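Local coordinates for ThiJ/PfpI family protein (Pseudomonas syringae pv. tomato, PDB 3EWN), which is of unknown function but belongs to the DJ-1/PfpI family, which shares the class I glutamine amidotransferase-like fold, at residues T159-R162 and V163-D166; L128-A132 and A133-K137. All coordinates share one frame; numbering follows the deposited sequence.

Interaction 1. Residues T159-R162 and V163-D166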
loop_
_atom_site.group_PDB
_atom_site.type_symbol
_atom_site.label_atom_id
_atom_site.label_comp_id
_atom_site.label_asym_id
_atom_site.label_seq_id
_atom_site.Cartn_x
_atom_site.Cartn_y
_atom_site.Cartn_z
ATOM N N THR A 159 -12.172 9.681 -18.293
ATOM C CA THR A 159 -11.491 8.754 -19.193
ATOM C C THR A 159 -11.304 7.394 -18.516
ATOM O O THR A 159 -10.724 7.314 -17.434
ATOM C CB THR A 159 -10.107 9.306 -19.580
ATOM O OG1 THR A 159 -10.245 10.663 -20.020
ATOM C CG2 THR A 159 -9.491 8.475 -20.696
ATOM N N GLU A 160 -11.781 6.327 -19.151
ATOM C CA GLU A 160 -11.644 5.004 -18.551
ATOM C C GLU A 160 -10.325 4.327 -18.896
ATOM O O GLU A 160 -10.214 3.622 -19.897
ATOM C CB GLU A 160 -12.803 4.083 -18.957
ATOM C CG GLU A 160 -13.003 2.922 -17.976
ATOM C CD GLU A 160 -14.029 1.896 -18.432
ATOM O OE1 GLU A 160 -14.968 2.262 -19.170
ATOM O OE2 GLU A 160 -13.904 0.719 -18.031
ATOM N N ALA A 161 -9.326 4.566 -18.053
ATOM C CA ALA A 161 -7.998 3.984 -18.188
ATOM C C ALA A 161 -7.459 3.903 -16.763
ATOM O O ALA A 161 -7.869 4.680 -15.901
ATOM C CB ALA A 161 -7.104 4.870 -19.043
ATOM N N ARG A 162 -6.552 2.966 -16.509
ATOM C CA ARG A 162 -5.996 2.800 -15.170
ATOM C C ARG A 162 -5.134 3.994 -14.771
ATOM O O ARG A 162 -5.100 4.394 -13.604
ATOM C CB ARG A 162 -5.176 1.513 -15.105
ATOM C CG ARG A 162 -4.857 1.060 -13.690
ATOM C CD ARG A 162 -4.322 -0.356 -13.706
ATOM N NE ARG A 162 -3.983 -0.867 -12.382
ATOM C CZ ARG A 162 -4.869 -1.178 -11.439
ATOM N NH1 ARG A 162 -6.170 -1.022 -11.653
ATOM N NH2 ARG A 162 -4.452 -1.692 -10.292
ATOM N N VAL A 163 -4.428 4.550 -15.750
ATOM C CA VAL A 163 -3.581 5.716 -15.533
ATOM C C VAL A 163 -3.815 6.657 -16.704
ATOM O O VAL A 163 -3.705 6.254 -17.858
ATOM C CB VAL A 163 -2.082 5.345 -15.483
ATOM C CG1 VAL A 163 -1.243 6.605 -15.317
ATOM C CG2 VAL A 163 -1.821 4.379 -14.335
ATOM N N VAL A 164 -4.142 7.909 -16.403
ATOM C CA VAL A 164 -4.409 8.892 -17.445
ATOM C C VAL A 164 -3.520 10.116 -17.310
ATOM O O VAL A 164 -3.406 10.694 -16.228
ATOM C CB VAL A 164 -5.885 9.371 -17.393
ATOM C CG1 VAL A 164 -6.124 10.456 -18.442
ATOM C CG2 VAL A 164 -6.822 8.200 -17.615
ATOM N N ARG A 165 -2.871 10.500 -18.407
ATOM C CA ARG A 165 -2.044 11.691 -18.388
ATOM C C ARG A 165 -2.527 12.683 -19.434
ATOM O O ARG A 165 -2.769 12.328 -20.579
ATOM C CB ARG A 165 -0.570 11.378 -18.651
ATOM C CG ARG A 165 0.259 12.659 -18.663
ATOM C CD ARG A 165 1.750 12.443 -18.846
ATOM N NE ARG A 165 2.442 13.731 -18.807
ATOM C CZ ARG A 165 3.756 13.886 -18.926
ATOM N NH1 ARG A 165 4.540 12.831 -19.094
ATOM N NH2 ARG A 165 4.286 15.102 -18.869
ATOM N N ASP A 166 -2.687 13.929 -19.017
ATOM C CA ASP A 166 -3.108 14.994 -19.916
ATOM C C ASP A 166 -2.255 16.180 -19.494
ATOM O O ASP A 166 -2.511 16.801 -18.461
ATOM C CB ASP A 166 -4.590 15.305 -19.722
ATOM C CG ASP A 166 -5.082 16.408 -20.643
ATOM O OD1 ASP A 166 -4.258 17.002 -21.373
ATOM O OD2 ASP A 166 -6.297 16.685 -20.629
#
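V164 points its side chain toward the loop that leads into its own strand, and one methyl, CG2, makes the contact. A161 presents its CB to that methyl at 3.6 Å, while T159 comes from farther back along the loop, with its CB 4.0 Å from V164 CG2. The branch is set by the first torsion: V164 CG1 lies anti to the backbone N (chi1 177°), which leaves CG2 beside that N and turned back to the preceding residues. T159 runs obliquely past V164, bringing its own CG2 to 4.1 Å from V164 CG2, while its hydroxyl is bonded to the carbonyl of I157.

Two backbone features bend the chain just before the strand. E160 is the centre of an inverse gamma turn with a weak bond of 3.1 Å from A161 N to T159 O, and R162 has helical phi/psi (-67°, -36°) between extended neighbours. At that bend V163 CG2 lies obliquely to one side of the R162-V163 peptide, 3.4 Å from R162 O; it is CG2 that touches because CG1 is anti to the backbone N. The R162 side chain leaves the contact extended from CG to NE; its guanidinium forms a salt bridge with D180, bonds to the hydroxyl of T176, and reaches the carbonyl of E203 in the second subunit. R162 bonds through its backbone to A173, and V164 to T171 on strand 169-172. This is the entry to a beta hairpin, strands 163-166 and 169-172, whose first arm is an outermost strand of the mixed sheet in the DJ-1/PfpI fold.

Interaction 2. Residues L128-A132 and A133-K137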
loop_
_atom_site.group_PDB
_atom_site.type_symbol
_atom_site.label_atom_id
_atom_site.label_comp_id
_atom_site.label_asym_id
_atom_site.label_seq_id
_atom_site.Cartn_x
_atom_site.Cartn_y
_atom_site.Cartn_z
ATOM N N LEU A 128 -11.639 13.695 -7.277
ATOM C CA LEU A 128 -12.815 14.518 -6.984
ATOM C C LEU A 128 -12.300 15.771 -6.278
ATOM O O LEU A 128 -12.853 16.858 -6.431
ATOM C CB LEU A 128 -13.799 13.789 -6.061
ATOM C CG LEU A 128 -14.513 12.524 -6.547
ATOM C CD1 LEU A 128 -15.433 12.024 -5.433
ATOM C CD2 LEU A 128 -15.316 12.795 -7.816
ATOM N N ILE A 129 -11.234 15.608 -5.500
ATOM C CA ILE A 129 -10.643 16.727 -4.784
ATOM C C ILE A 129 -9.975 17.663 -5.789
ATOM O O ILE A 129 -10.124 18.881 -5.692
ATOM C CB ILE A 129 -9.612 16.238 -3.733
ATOM C CG1 ILE A 129 -10.327 15.439 -2.639
ATOM C CG2 ILE A 129 -8.862 17.431 -3.133
ATOM C CD1 ILE A 129 -9.383 14.740 -1.651
ATOM N N LEU A 130 -9.253 17.096 -6.759
ATOM C CA LEU A 130 -8.590 17.901 -7.787
ATOM C C LEU A 130 -9.639 18.674 -8.576
ATOM O O LEU A 130 -9.450 19.844 -8.912
ATOM C CB LEU A 130 -7.810 17.016 -8.771
ATOM C CG LEU A 130 -6.627 16.184 -8.278
ATOM C CD1 LEU A 130 -5.945 15.548 -9.480
ATOM C CD2 LEU A 130 -5.646 17.057 -7.510
ATOM N N GLY A 131 -10.743 18.004 -8.883
ATOM C CA GLY A 131 -11.800 18.650 -9.639
ATOM C C GLY A 131 -12.475 19.757 -8.854
ATOM O O GLY A 131 -12.680 20.854 -9.367
ATOM N N ALA A 132 -12.822 19.474 -7.603
ATOM C CA ALA A 132 -13.486 20.466 -6.766
ATOM C C ALA A 132 -12.585 21.671 -6.508
ATOM O O ALA A 132 -13.074 22.767 -6.240
ATOM C CB ALA A 132 -13.914 19.835 -5.440
ATOM N N ALA A 133 -11.273 21.468 -6.593
ATOM C CA ALA A 133 -10.319 22.550 -6.375
ATOM C C ALA A 133 -10.106 23.336 -7.661
ATOM O O ALA A 133 -9.328 24.287 -7.690
ATOM C CB ALA A 133 -8.984 21.991 -5.875
ATOM N N GLY A 134 -10.801 22.925 -8.720
ATOM C CA GLY A 134 -10.697 23.600 -10.004
ATOM C C GLY A 134 -9.435 23.301 -10.789
ATOM O O GLY A 134 -8.998 24.115 -11.602
ATOM N N LEU A 135 -8.860 22.124 -10.561
ATOM C CA LEU A 135 -7.627 21.718 -11.226
ATOM C C LEU A 135 -7.794 20.800 -12.433
ATOM O O LEU A 135 -6.800 20.370 -13.015
ATOM C CB LEU A 135 -6.707 21.029 -10.215
ATOM C CG LEU A 135 -5.747 21.872 -9.369
ATOM C CD1 LEU A 135 -6.255 23.288 -9.200
ATOM C CD2 LEU A 135 -5.542 21.187 -8.035
ATOM N N LEU A 136 -9.031 20.493 -12.813
ATOM C CA LEU A 136 -9.252 19.608 -13.954
ATOM C C LEU A 136 -10.113 20.237 -15.045
ATOM O O LEU A 136 -10.863 19.539 -15.728
ATOM C CB LEU A 136 -9.901 18.297 -13.490
ATOM C CG LEU A 136 -9.169 17.468 -12.429
ATOM C CD1 LEU A 136 -10.050 16.289 -12.026
ATOM C CD2 LEU A 136 -7.832 16.978 -12.970
ATOM N N LYS A 137 -9.993 21.549 -15.220
ATOM C CA LYS A 137 -10.780 22.252 -16.230
ATOM C C LYS A 137 -10.289 21.902 -17.628
ATOM O O LYS A 137 -9.242 22.381 -18.068
ATOM C CB LYS A 137 -10.695 23.766 -16.009
ATOM C CG LYS A 137 -11.262 24.233 -14.678
ATOM C CD LYS A 137 -11.218 25.752 -14.561
ATOM C CE LYS A 137 -11.636 26.206 -13.175
ATOM N NZ LYS A 137 -12.959 25.643 -12.791
HETATM O O HOH W 1 -11.787 21.167 -12.024
#
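A Schellman motif ends helix 126-132, and the chain then wraps back over the last turn. Its two defining bonds nest inside one another: L135 N reaches L130 O at 2.9 Å, nearly in line with the carbonyl, and G134 N reaches G131 O at 2.9 Å from well above the carbonyl plane (62° out of it). G134 has the positive phi of the motif, 76°, and reverses the chain. One step earlier A133 N still bonds to I129 O at 3.0 Å, as in the body of the helix.

The reversal lays L135 across L130 at about a right angle, CD2 to CD2 at 4.2 Å, which is the apolar contact that usually accompanies this cap. L136 follows on the next flank. Its CG is anti to its own carbonyl carbon (chi1 -57°) and lies 3.9 Å from L130 CB, while CD1 settles against the bare backbone of G131, 3.6 Å from G131 N. A water joins the same two residues, donating to G131 O at 2.8 Å and accepting from L136 N at 2.9 Å. The carbonyl of G131 therefore holds two donors, G134 N and the water.

M110 of helix 104-114 packs on L130 and A133, and I120 of strand 119-123 on L130 and L135, so both leucines lie between cap and strand. Paired nested bonds, a glycine in the left-handed helical conformation and a leucine folded back on the helix are the signature of a Schellman C-cap, here closing the helix after strand 119-123, an inner parallel strand of the sheet.

In the fold
Interaction 2 comes first along the chain, where helix 126-132 stops, and interaction 1 follows at the start of strand 163-166; strands 140-141 and 157-158, which pair in a small parallel sheet, lie between them. The centres are 15 Å apart and the nearest atoms about 7 Å, without touching. Strand 169-172 connects them: T171 takes the packing of both L130 and V164, while its neighbours across the sheet are strand 119-123, on which L130 and L135 pack, and edge strand 163-166. One contact thus ends a helix packed on the central sheet, and the other leads into the strand at one edge of that sheet, within the same DJ-1/PfpI family region.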